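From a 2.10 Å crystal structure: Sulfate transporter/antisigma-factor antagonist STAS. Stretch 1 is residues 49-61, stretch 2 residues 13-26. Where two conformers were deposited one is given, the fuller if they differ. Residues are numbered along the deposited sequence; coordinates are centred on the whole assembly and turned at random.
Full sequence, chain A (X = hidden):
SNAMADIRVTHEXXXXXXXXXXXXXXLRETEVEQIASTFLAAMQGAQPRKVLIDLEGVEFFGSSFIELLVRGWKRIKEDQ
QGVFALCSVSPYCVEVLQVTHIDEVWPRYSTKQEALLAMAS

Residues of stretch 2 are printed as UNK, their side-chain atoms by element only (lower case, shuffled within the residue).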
# COMPACT_ATOMS: atom_id res chain seq x y z
N ARG A 49 -0.84 1.44 -25.35
CA ARG A 49 -2.02 0.80 -24.83
C ARG A 49 -3.00 1.85 -24.39
O ARG A 49 -2.64 2.79 -23.67
CB ARG A 49 -1.67 -0.06 -23.62
CG ARG A 49 -1.00 -1.36 -23.97
CD ARG A 49 -0.42 -2.08 -22.73
NE ARG A 49 0.87 -1.51 -22.40
CZ ARG A 49 1.66 -1.94 -21.43
NH1 ARG A 49 1.30 -2.96 -20.65
NH2 ARG A 49 2.82 -1.34 -21.25
N LYS A 50 -4.25 1.64 -24.77
CA LYS A 50 -5.32 2.53 -24.44
C LYS A 50 -6.42 1.68 -23.77
O LYS A 50 -6.84 0.64 -24.33
CB LYS A 50 -5.82 3.19 -25.73
CG LYS A 50 -4.85 4.23 -26.29
CD LYS A 50 -5.29 4.77 -27.62
CE LYS A 50 -4.34 5.88 -28.05
NZ LYS A 50 -4.76 6.59 -29.29
N VAL A 51 -6.85 2.12 -22.60
CA VAL A 51 -7.78 1.40 -21.76
C VAL A 51 -8.89 2.37 -21.29
O VAL A 51 -8.61 3.49 -20.88
CB VAL A 51 -7.02 0.75 -20.52
CG1 VAL A 51 -8.04 0.27 -19.47
CG2 VAL A 51 -6.16 -0.40 -20.98
N LEU A 52 -10.14 1.90 -21.32
CA LEU A 52 -11.27 2.68 -20.93
C LEU A 52 -12.03 1.87 -19.93
O LEU A 52 -12.40 0.75 -20.23
CB LEU A 52 -12.17 2.92 -22.15
CG LEU A 52 -13.48 3.69 -21.91
CD1 LEU A 52 -13.17 5.12 -21.31
CD2 LEU A 52 -14.30 3.79 -23.22
N ILE A 53 -12.31 2.44 -18.76
CA ILE A 53 -13.09 1.75 -17.75
C ILE A 53 -14.49 2.33 -17.86
O ILE A 53 -14.74 3.49 -17.50
CB ILE A 53 -12.56 2.01 -16.33
CG1 ILE A 53 -11.03 1.84 -16.30
CG2 ILE A 53 -13.26 1.13 -15.28
CD1 ILE A 53 -10.55 0.45 -16.63
N ASP A 54 -15.40 1.53 -18.38
CA ASP A 54 -16.75 1.99 -18.58
C ASP A 54 -17.60 1.60 -17.37
O ASP A 54 -18.02 0.43 -17.23
CB ASP A 54 -17.31 1.42 -19.87
CG ASP A 54 -18.78 1.84 -20.14
OD1 ASP A 54 -19.41 2.55 -19.33
OD2 ASP A 54 -19.28 1.45 -21.20
N LEU A 55 -17.93 2.62 -16.57
CA LEU A 55 -18.54 2.41 -15.27
C LEU A 55 -20.05 2.47 -15.29
O LEU A 55 -20.68 2.58 -14.24
CB LEU A 55 -17.93 3.39 -14.27
CG LEU A 55 -16.50 2.93 -13.86
CD1 LEU A 55 -15.67 4.02 -13.16
CD2 LEU A 55 -16.52 1.70 -12.89
N GLU A 56 -20.66 2.35 -16.48
CA GLU A 56 -22.12 2.47 -16.56
C GLU A 56 -22.75 1.34 -15.75
O GLU A 56 -22.36 0.19 -15.87
CB GLU A 56 -22.61 2.38 -18.02
CG GLU A 56 -24.14 2.67 -18.18
CD GLU A 56 -24.56 2.78 -19.65
OE1 GLU A 56 -23.93 2.15 -20.53
OE2 GLU A 56 -25.54 3.49 -19.94
N GLY A 57 -23.72 1.67 -14.92
CA GLY A 57 -24.40 0.67 -14.10
C GLY A 57 -23.78 0.50 -12.72
O GLY A 57 -24.43 -0.01 -11.80
N VAL A 58 -22.50 0.89 -12.57
CA VAL A 58 -21.83 0.79 -11.29
C VAL A 58 -22.32 1.94 -10.40
O VAL A 58 -22.23 3.09 -10.77
CB VAL A 58 -20.31 0.88 -11.43
CG1 VAL A 58 -19.64 0.86 -10.01
CG2 VAL A 58 -19.72 -0.32 -12.28
N GLU A 59 -22.84 1.63 -9.23
CA GLU A 59 -23.38 2.67 -8.35
C GLU A 59 -22.49 3.03 -7.15
O GLU A 59 -22.65 4.12 -6.55
CB GLU A 59 -24.78 2.27 -7.89
CG GLU A 59 -25.79 2.04 -9.09
CD GLU A 59 -26.16 3.32 -9.94
OE1 GLU A 59 -26.27 4.46 -9.38
OE2 GLU A 59 -26.39 3.17 -11.19
N PHE A 60 -21.59 2.12 -6.78
CA PHE A 60 -20.71 2.36 -5.66
C PHE A 60 -19.36 1.71 -5.81
O PHE A 60 -19.26 0.53 -6.25
CB PHE A 60 -21.31 1.84 -4.37
CG PHE A 60 -20.39 1.98 -3.21
CD1 PHE A 60 -19.44 1.02 -2.94
CD2 PHE A 60 -20.40 3.13 -2.43
CE1 PHE A 60 -18.54 1.17 -1.89
CE2 PHE A 60 -19.54 3.28 -1.39
CZ PHE A 60 -18.61 2.30 -1.09
N PHE A 61 -18.33 2.46 -5.43
CA PHE A 61 -17.01 1.89 -5.12
C PHE A 61 -16.23 2.78 -4.16
O PHE A 61 -16.67 3.90 -3.85
CB PHE A 61 -16.22 1.63 -6.41
CG PHE A 61 -15.98 2.84 -7.25
CD1 PHE A 61 -14.98 3.74 -6.93
CD2 PHE A 61 -16.70 3.05 -8.39
CE1 PHE A 61 -14.73 4.83 -7.71
CE2 PHE A 61 -16.45 4.12 -9.20
CZ PHE A 61 -15.47 5.03 -8.87
N UNK A 13 -12.17 -0.06 -31.40
CA UNK A 13 -11.39 1.05 -31.95
C UNK A 13 -9.99 1.20 -31.28
O UNK A 13 -9.55 2.31 -30.94
c UNK A 13 -12.19 2.35 -31.80
N UNK A 14 -9.30 0.08 -31.10
CA UNK A 14 -7.93 0.07 -30.54
C UNK A 14 -7.84 0.39 -29.08
O UNK A 14 -6.76 0.64 -28.57
n UNK A 14 -6.06 1.66 -34.59
c UNK A 14 -5.80 0.92 -33.57
c UNK A 14 -6.96 0.92 -31.35
o UNK A 14 -4.67 0.55 -33.29
c UNK A 14 -6.99 0.48 -32.77
N UNK A 15 -8.98 0.32 -28.42
CA UNK A 15 -9.07 0.55 -27.01
C UNK A 15 -9.61 -0.72 -26.37
O UNK A 15 -10.49 -1.36 -26.93
c UNK A 15 -9.42 3.05 -27.33
c UNK A 15 -10.01 1.76 -26.70
c UNK A 15 -10.25 1.91 -25.18
N UNK A 16 -9.04 -1.10 -25.22
CA UNK A 16 -9.52 -2.22 -24.46
C UNK A 16 -10.54 -1.65 -23.51
O UNK A 16 -10.19 -0.80 -22.66
o UNK A 16 -7.39 -3.44 -24.52
c UNK A 16 -8.94 -4.00 -22.74
c UNK A 16 -8.38 -2.89 -23.64
N UNK A 17 -11.77 -2.09 -23.63
CA UNK A 17 -12.84 -1.51 -22.89
C UNK A 17 -13.20 -2.49 -21.81
O UNK A 17 -13.45 -3.65 -22.10
c UNK A 17 -13.78 -0.23 -24.95
c UNK A 17 -15.24 -0.64 -22.93
c UNK A 17 -14.10 -1.22 -23.78
N UNK A 18 -13.21 -2.04 -20.56
CA UNK A 18 -13.66 -2.86 -19.43
C UNK A 18 -15.05 -2.42 -18.98
O UNK A 18 -15.27 -1.22 -18.69
c UNK A 18 -11.26 -2.86 -18.61
c UNK A 18 -13.23 -3.44 -16.95
c UNK A 18 -12.72 -2.66 -18.22
c UNK A 18 -10.87 -4.18 -19.08
N UNK A 19 -16.00 -3.34 -18.96
CA UNK A 19 -17.37 -3.02 -18.56
C UNK A 19 -17.84 -3.99 -17.48
O UNK A 19 -17.29 -5.11 -17.34
o UNK A 19 -17.79 -2.66 -20.98
c UNK A 19 -18.33 -3.18 -19.77
N UNK A 20 -18.90 -3.60 -16.79
CA UNK A 20 -19.42 -4.33 -15.65
C UNK A 20 -20.84 -4.85 -15.84
O UNK A 20 -21.73 -4.08 -16.13
c UNK A 20 -19.37 -3.41 -14.44
c UNK A 20 -17.99 -2.97 -14.12
c UNK A 20 -16.10 -1.64 -14.63
c UNK A 20 -17.39 -1.98 -14.86
c UNK A 20 -17.26 -3.62 -13.15
c UNK A 20 -15.96 -3.28 -12.92
c UNK A 20 -15.37 -2.29 -13.65
N UNK A 21 -21.07 -6.13 -15.62
CA UNK A 21 -22.44 -6.68 -15.55
C UNK A 21 -23.25 -6.13 -14.41
O UNK A 21 -22.69 -5.77 -13.39
c UNK A 21 -20.86 -8.47 -15.77
c UNK A 21 -20.05 -7.18 -15.81
c UNK A 21 -22.23 -8.18 -15.29
N UNK A 22 -24.57 -6.07 -14.59
CA UNK A 22 -25.53 -5.62 -13.56
C UNK A 22 -25.30 -6.16 -12.15
O UNK A 22 -25.51 -5.43 -11.17
c UNK A 22 -27.00 -5.92 -14.02
N UNK A 23 -24.84 -7.39 -12.00
CA UNK A 23 -24.55 -7.92 -10.67
C UNK A 23 -23.46 -7.14 -9.88
O UNK A 23 -23.34 -7.30 -8.66
c UNK A 23 -24.43 -10.13 -9.38
c UNK A 23 -22.67 -9.60 -11.15
c UNK A 23 -24.15 -9.44 -10.73
N UNK A 24 -22.67 -6.32 -10.57
CA UNK A 24 -21.64 -5.49 -9.92
C UNK A 24 -22.07 -4.03 -9.66
O UNK A 24 -21.28 -3.12 -9.88
c UNK A 24 -19.23 -7.41 -9.72
c UNK A 24 -19.65 -6.75 -10.86
c UNK A 24 -18.32 -9.17 -11.02
c UNK A 24 -19.38 -7.33 -12.08
c UNK A 24 -18.57 -8.62 -9.79
c UNK A 24 -18.73 -8.54 -12.16
c UNK A 24 -20.36 -5.45 -10.78
N UNK A 25 -23.27 -3.77 -9.18
CA UNK A 25 -23.71 -2.42 -8.83
C UNK A 25 -22.77 -1.79 -7.81
O UNK A 25 -22.45 -0.62 -7.84
n UNK A 25 -28.04 -3.40 -7.72
c UNK A 25 -26.21 -2.87 -9.19
o UNK A 25 -28.29 -1.68 -9.13
c UNK A 25 -25.12 -2.49 -8.21
c UNK A 25 -27.61 -2.60 -8.67
N UNK A 26 -22.34 -2.60 -6.84
CA UNK A 26 -21.51 -2.14 -5.74
C UNK A 26 -20.21 -2.92 -5.67
O UNK A 26 -20.23 -4.12 -5.43
c UNK A 26 -23.53 -1.51 -4.29
n UNK A 26 -27.12 -0.09 -2.04
n UNK A 26 -25.45 -1.58 -2.62
c UNK A 26 -26.38 -0.69 -2.98
n UNK A 26 -26.56 -0.37 -4.27
c UNK A 26 -22.26 -2.34 -4.44
c UNK A 26 -24.60 -2.33 -3.55
O HOH W 1 -4.44 -0.26 -27.23
O HOH W 2 -5.29 -1.85 -24.67
O HOH W 3 -19.04 -0.75 -22.59
O HOH W 4 -20.24 -1.02 -17.24
O HOH W 5 -23.15 -2.40 -14.53

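Position 13 carries a single side-chain carbon and lies beyond the reach of stretch 1: Ala13. Position 14 has three carbons in a row, the third bearing one oxygen and one nitrogen, an amide: Gln14. Its side chain keeps clear of stretch 1, but a water lies 2.8 Å from Gln14 O and accepts a hydrogen bond from Lys50 N (3.1 Å).

At position 15 one carbon carries two others, the compact fork of valine. Val15 is buried, with CG1 3.7 Å from Leu52 CB and CG2 3.9 Å from Lys50 CB, so each methyl meets a different neighbour.

Position 16 is also forked, but with one oxygen and one carbon: Thr16. The backbone does the pairing, Thr16 N donating to Lys50 O (2.9 Å) and Thr16 O accepting from Leu52 N (3.0 Å). The hydroxyl suits this partly exposed site, since a water links Thr16 OG1 (2.6 Å) to Lys50 O (3.0 Å).

Position 17 repeats the three-carbon fork, beside Leu52 and Asp54, and is Val17. Buried on the same face as those two residues, where a compact apolar side chain fits, it brings CG2 to 4.4 Å from Leu52 CD2.

Four carbons at position 18, forked at the first with one arm two carbons long, identify Ile18. Apolar and buried, it packs against its registered partner, CG1 lying 3.9 Å from Ile53 CD1, while its N donates to Leu52 O (2.9 Å) and its O accepts from Asp54 N (2.8 Å).

Position 19 has one carbon and then one oxygen: Ser19. Its hydroxyl is matched to a polar neighbour, as a water joins Ser19 OG (2.8 Å) to Asp54 OD2 (2.6 Å).

Position 20 bears a carbon and a six-carbon ring with no further atom, hence Phe20. The ring fills an apolar pocket: Val58 CG2 is 3.7 Å from CG, and Leu55 CD2 and Ile53 CG2 lie 3.8 and 4.0 Å from CE1. Asp54 O meets the ring edge, 3.4 Å from CD1.

At position 21 three carbons close onto the backbone N, making Pro21, which points away; its fixed phi suits a loop. Position 22, with one carbon, is Ala22; position 23, a three-carbon fork, is Val23. Both are exposed and stretch 1 makes no demand on either side chain. Position 24 has another six-carbon ring, Phe24, apolar as its burial favours but leading away; its N donates to Pro21 O (2.9 Å).

Position 25 ends its three carbons in an amide: Gln25, compatible with an exposed site. Its backbone O accepts from both Glu59 N (2.7 Å) and Phe60 N (3.1 Å). Position 26, three carbons, a nitrogen and a carbon with two more nitrogens, is Arg26. Its aliphatic part packs, CG resting 4.0 Å from Phe60 CB, while NE is hydrogen-bonded elsewhere in the structure.

The contact is thus a parallel strand pair held by four backbone hydrogen bonds, with matched side chains alternating between faces. Beyond it, Phe20 packs against the chain around the Leu55–Val58 turn, waters bridge Phe20 backbone atoms to Glu56 O, and Gln25 O restores direct pairing.

Stretch 2 (13-26) AQVTVISFPAVFQR
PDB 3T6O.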